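Local coordinates for Serine/threonine-protein kinase PknE (Mycobacterium tuberculosis, PDB 2H34), which transfers phosphate from ATP to serine and threonine residues of proteins and probably helps the bacterium survive inside host macrophages, at residues 134-148 with 283-295. Residues are numbered along the deposited sequence; the frame is centred on the assembly and turned at random.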
loop_
_atom_site.group_PDB
_atom_site.type_symbol
_atom_site.label_atom_id
_atom_site.label_comp_id
_atom_site.label_asym_id
_atom_site.label_seq_id
_atom_site.Cartn_x
_atom_site.Cartn_y
_atom_site.Cartn_z
ATOM N N PRO A 134 6.090 -8.112 -16.672
ATOM C CA PRO A 134 5.552 -9.241 -15.910
ATOM C C PRO A 134 5.832 -9.154 -14.410
ATOM O O PRO A 134 5.006 -9.561 -13.600
ATOM C CB PRO A 134 6.280 -10.442 -16.512
ATOM C CG PRO A 134 6.601 -10.005 -17.906
ATOM C CD PRO A 134 6.972 -8.564 -17.762
ATOM N N ARG A 135 6.989 -8.623 -14.049
ATOM C CA ARG A 135 7.333 -8.420 -12.659
ATOM C C ARG A 135 6.416 -7.369 -12.033
ATOM O O ARG A 135 5.866 -7.573 -10.947
ATOM C CB ARG A 135 8.788 -7.998 -12.573
ATOM C CG ARG A 135 9.387 -8.137 -11.220
ATOM C CD ARG A 135 10.843 -8.492 -11.351
ATOM N NE ARG A 135 11.575 -8.247 -10.114
ATOM C CZ ARG A 135 12.451 -7.262 -9.954
ATOM N NH1 ARG A 135 12.698 -6.421 -10.951
ATOM N NH2 ARG A 135 13.088 -7.125 -8.799
ATOM N N ALA A 136 6.235 -6.253 -12.735
ATOM C CA ALA A 136 5.353 -5.193 -12.275
ATOM C C ALA A 136 3.984 -5.769 -11.991
ATOM O O ALA A 136 3.420 -5.564 -10.919
ATOM C CB ALA A 136 5.258 -4.125 -13.308
ATOM N N VAL A 137 3.478 -6.528 -12.958
ATOM C CA VAL A 137 2.167 -7.148 -12.854
ATOM C C VAL A 137 2.144 -8.075 -11.646
ATOM O O VAL A 137 1.279 -7.937 -10.776
ATOM C CB VAL A 137 1.754 -7.891 -14.165
ATOM C CG1 VAL A 137 0.373 -8.540 -14.016
ATOM C CG2 VAL A 137 1.735 -6.929 -15.349
ATOM N N ALA A 138 3.113 -8.981 -11.563
ATOM C CA ALA A 138 3.176 -9.894 -10.426
ATOM C C ALA A 138 3.045 -9.128 -9.112
ATOM O O ALA A 138 2.250 -9.495 -8.252
ATOM C CB ALA A 138 4.447 -10.697 -10.450
ATOM N N ILE A 139 3.792 -8.039 -8.969
ATOM C CA ILE A 139 3.704 -7.237 -7.753
ATOM C C ILE A 139 2.318 -6.604 -7.597
ATOM O O ILE A 139 1.684 -6.767 -6.559
ATOM C CB ILE A 139 4.878 -6.235 -7.627
ATOM C CG1 ILE A 139 6.171 -7.036 -7.405
ATOM C CG2 ILE A 139 4.656 -5.272 -6.463
ATOM C CD1 ILE A 139 7.404 -6.410 -7.966
ATOM N N VAL A 140 1.815 -5.941 -8.632
ATOM C CA VAL A 140 0.475 -5.340 -8.544
ATOM C C VAL A 140 -0.596 -6.363 -8.150
ATOM O O VAL A 140 -1.464 -6.073 -7.330
ATOM C CB VAL A 140 0.100 -4.605 -9.841
ATOM C CG1 VAL A 140 -1.347 -4.185 -9.831
ATOM C CG2 VAL A 140 0.981 -3.374 -9.998
ATOM N N ARG A 141 -0.499 -7.568 -8.703
ATOM C CA ARG A 141 -1.490 -8.616 -8.441
ATOM C C ARG A 141 -1.614 -8.931 -6.957
ATOM O O ARG A 141 -2.714 -8.940 -6.422
ATOM C CB ARG A 141 -1.207 -9.885 -9.263
ATOM C CG ARG A 141 -2.386 -10.856 -9.296
ATOM C CD ARG A 141 -2.060 -12.184 -9.939
ATOM N NE ARG A 141 -1.505 -12.003 -11.282
ATOM C CZ ARG A 141 -0.316 -12.469 -11.678
ATOM N NH1 ARG A 141 0.449 -13.168 -10.838
ATOM N NH2 ARG A 141 0.112 -12.243 -12.921
ATOM N N GLN A 142 -0.477 -9.146 -6.304
ATOM C CA GLN A 142 -0.425 -9.454 -4.874
ATOM C C GLN A 142 -0.932 -8.340 -3.966
ATOM O O GLN A 142 -1.591 -8.624 -2.980
ATOM C CB GLN A 142 0.991 -9.805 -4.436
ATOM C CG GLN A 142 1.609 -10.969 -5.129
ATOM C CD GLN A 142 3.087 -11.059 -4.837
ATOM O OE1 GLN A 142 3.907 -10.636 -5.649
ATOM N NE2 GLN A 142 3.442 -11.593 -3.669
ATOM N N ILE A 143 -0.595 -7.082 -4.257
ATOM C CA ILE A 143 -1.067 -5.983 -3.429
ATOM C C ILE A 143 -2.557 -5.735 -3.642
ATOM O O ILE A 143 -3.285 -5.488 -2.679
ATOM C CB ILE A 143 -0.257 -4.683 -3.651
ATOM C CG1 ILE A 143 1.104 -4.796 -2.994
ATOM C CG2 ILE A 143 -0.956 -3.479 -3.045
ATOM C CD1 ILE A 143 2.125 -5.230 -3.939
ATOM N N GLY A 144 -3.011 -5.805 -4.893
ATOM C CA GLY A 144 -4.435 -5.617 -5.194
ATOM C C GLY A 144 -5.262 -6.637 -4.435
ATOM O O GLY A 144 -6.363 -6.350 -3.937
ATOM N N SER A 145 -4.682 -7.825 -4.322
ATOM C CA SER A 145 -5.265 -8.911 -3.565
ATOM C C SER A 145 -5.412 -8.516 -2.097
ATOM O O SER A 145 -6.494 -8.643 -1.529
ATOM C CB SER A 145 -4.419 -10.180 -3.739
ATOM O OG SER A 145 -4.946 -11.253 -3.010
ATOM N N ALA A 146 -4.343 -7.991 -1.500
ATOM C CA ALA A 146 -4.396 -7.505 -0.126
ATOM C C ALA A 146 -5.450 -6.406 0.027
ATOM O O ALA A 146 -6.247 -6.413 0.963
ATOM C CB ALA A 146 -3.045 -7.007 0.298
ATOM N N LEU A 147 -5.456 -5.467 -0.912
ATOM C CA LEU A 147 -6.402 -4.381 -0.881
ATOM C C LEU A 147 -7.837 -4.888 -0.938
ATOM O O LEU A 147 -8.661 -4.466 -0.120
ATOM C CB LEU A 147 -6.140 -3.420 -2.031
ATOM C CG LEU A 147 -4.859 -2.591 -2.010
ATOM C CD1 LEU A 147 -4.741 -1.789 -3.298
ATOM C CD2 LEU A 147 -4.842 -1.678 -0.801
ATOM N N ASP A 148 -8.141 -5.782 -1.885
ATOM C CA ASP A 148 -9.489 -6.359 -1.990
ATOM C C ASP A 148 -9.943 -6.948 -0.650
ATOM O O ASP A 148 -11.064 -6.722 -0.196
ATOM C CB ASP A 148 -9.520 -7.484 -3.023
ATOM C CG ASP A 148 -9.521 -6.993 -4.462
ATOM O OD1 ASP A 148 -9.849 -5.815 -4.752
ATOM O OD2 ASP A 148 -9.204 -7.844 -5.325
ATOM N N THR A 283 -12.842 -3.723 -8.776
ATOM C CA THR A 283 -11.859 -4.303 -7.873
ATOM C C THR A 283 -10.410 -4.200 -8.364
ATOM O O THR A 283 -10.131 -4.041 -9.558
ATOM C CB THR A 283 -12.131 -5.793 -7.604
ATOM O OG1 THR A 283 -11.861 -6.543 -8.791
ATOM C CG2 THR A 283 -13.558 -6.012 -7.142
ATOM N N CYS A 284 -9.492 -4.336 -7.417
ATOM C CA CYS A 284 -8.098 -4.485 -7.730
ATOM C C CYS A 284 -7.882 -5.803 -8.437
ATOM O O CYS A 284 -6.939 -5.945 -9.229
ATOM C CB CYS A 284 -7.281 -4.448 -6.448
ATOM S SG CYS A 284 -7.019 -2.791 -5.850
ATOM N N GLY A 285 -8.753 -6.766 -8.143
ATOM C CA GLY A 285 -8.723 -8.062 -8.808
ATOM C C GLY A 285 -8.931 -7.908 -10.300
ATOM O O GLY A 285 -8.215 -8.509 -11.100
ATOM N N ASP A 286 -9.894 -7.070 -10.673
ATOM C CA ASP A 286 -10.191 -6.832 -12.079
ATOM C C ASP A 286 -9.098 -6.028 -12.745
ATOM O O ASP A 286 -8.760 -6.278 -13.905
ATOM C CB ASP A 286 -11.542 -6.154 -12.248
ATOM C CG ASP A 286 -12.690 -7.043 -11.825
ATOM O OD1 ASP A 286 -13.745 -6.486 -11.461
ATOM O OD2 ASP A 286 -12.541 -8.291 -11.841
ATOM N N LEU A 287 -8.549 -5.064 -12.011
ATOM C CA LEU A 287 -7.334 -4.390 -12.430
ATOM C C LEU A 287 -6.267 -5.428 -12.756
ATOM O O LEU A 287 -5.785 -5.503 -13.890
ATOM C CB LEU A 287 -6.825 -3.512 -11.298
ATOM C CG LEU A 287 -5.920 -2.320 -11.608
ATOM C CD1 LEU A 287 -5.282 -1.890 -10.318
ATOM C CD2 LEU A 287 -4.852 -2.604 -12.632
ATOM N N SER A 288 -5.908 -6.227 -11.748
ATOM C CA SER A 288 -4.888 -7.259 -11.900
ATOM C C SER A 288 -5.176 -8.067 -13.138
ATOM O O SER A 288 -4.300 -8.244 -13.976
ATOM C CB SER A 288 -4.838 -8.189 -10.681
ATOM O OG SER A 288 -3.988 -7.681 -9.670
ATOM N N ALA A 289 -6.414 -8.539 -13.262
ATOM C CA ALA A 289 -6.749 -9.454 -14.338
ATOM C C ALA A 289 -6.431 -8.786 -15.668
ATOM O O ALA A 289 -5.728 -9.362 -16.507
ATOM C CB ALA A 289 -8.206 -9.894 -14.256
ATOM N N ALA A 290 -6.905 -7.551 -15.827
ATOM C CA ALA A 290 -6.690 -6.787 -17.046
ATOM C C ALA A 290 -5.206 -6.588 -17.300
ATOM O O ALA A 290 -4.736 -6.736 -18.414
ATOM C CB ALA A 290 -7.397 -5.445 -16.956
ATOM N N ALA A 291 -4.476 -6.256 -16.243
ATOM C CA ALA A 291 -3.043 -6.011 -16.323
ATOM C C ALA A 291 -2.324 -7.245 -16.848
ATOM O O ALA A 291 -1.523 -7.172 -17.789
ATOM C CB ALA A 291 -2.520 -5.635 -14.959
ATOM N N HIS A 292 -2.636 -8.377 -16.223
ATOM C CA HIS A 292 -2.124 -9.672 -16.622
ATOM C C HIS A 292 -2.396 -9.947 -18.099
ATOM O O HIS A 292 -1.487 -10.266 -18.867
ATOM C CB HIS A 292 -2.776 -10.748 -15.759
ATOM C CG HIS A 292 -2.281 -12.129 -16.043
ATOM N ND1 HIS A 292 -0.989 -12.529 -15.771
ATOM C CD2 HIS A 292 -2.905 -13.208 -16.567
ATOM C CE1 HIS A 292 -0.838 -13.794 -16.114
ATOM N NE2 HIS A 292 -1.986 -14.228 -16.604
ATOM N N ALA A 293 -3.657 -9.798 -18.482
ATOM C CA ALA A 293 -4.099 -10.044 -19.842
ATOM C C ALA A 293 -3.424 -9.111 -20.852
ATOM O O ALA A 293 -3.449 -9.380 -22.061
ATOM C CB ALA A 293 -5.622 -9.920 -19.929
ATOM N N ALA A 294 -2.812 -8.032 -20.364
ATOM C CA ALA A 294 -2.166 -7.073 -21.251
ATOM C C ALA A 294 -0.711 -7.437 -21.567
ATOM O O ALA A 294 0.033 -6.630 -22.117
ATOM C CB ALA A 294 -2.281 -5.641 -20.701
ATOM N N LEU A 295 -0.315 -8.662 -21.234
ATOM C CA LEU A 295 0.966 -9.185 -21.678
ATOM C C LEU A 295 0.765 -10.069 -22.909
ATOM O O LEU A 295 -0.003 -11.037 -22.881
ATOM C CB LEU A 295 1.659 -9.936 -20.542
ATOM C CG LEU A 295 2.135 -9.060 -19.366
ATOM C CD1 LEU A 295 2.447 -9.875 -18.115
ATOM C CD2 LEU A 295 3.352 -8.226 -19.788
#
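T283 brings its CB to 3.7 Å from D148 OD1 at the start of helix 284-293. The N-cap position suits threonine, whose short hydroxyl can reach back: with chi1 at 70°, T283 OG1 accepts from D286 N at 2.8 Å. D148 serves the same helix end from across the contact. Its OD1 uses the syn lone pair to accept from C284 N at 3.1 Å, a rather bent bond (137°), while OD2 lies near G285 N; a carboxylate would probably be favoured beside these first-turn amides. The C284 side chain enters between the helices over G144, where the lack of a side chain lets the two helix backbones approach to 4.6 Å, CA of G144 to CA of C284. C284 SG, short-armed and polarisable, packs on L147 CD1 at 3.6 Å. The nearly antiparallel pair (165°) joins αE, helix 133-152, to αI, helix 284-293, within the kinase C-lobe. S288, compact enough for this close spacing, lays OG against CB and CG of R141. V137 CG1 lies against the A291 methyl and the backbone of H292. On the exposed side, the long R141 side chain bends at chi3 to bring NH2 3.1 Å from H292 ND1, guanidinium and ring nearly perpendicular, polar groups that suit such a site. L295, apolar and branched, crosses P134 obliquely, CD1 and CD2 both touching its ring, and CD1 also meets V137 CG2.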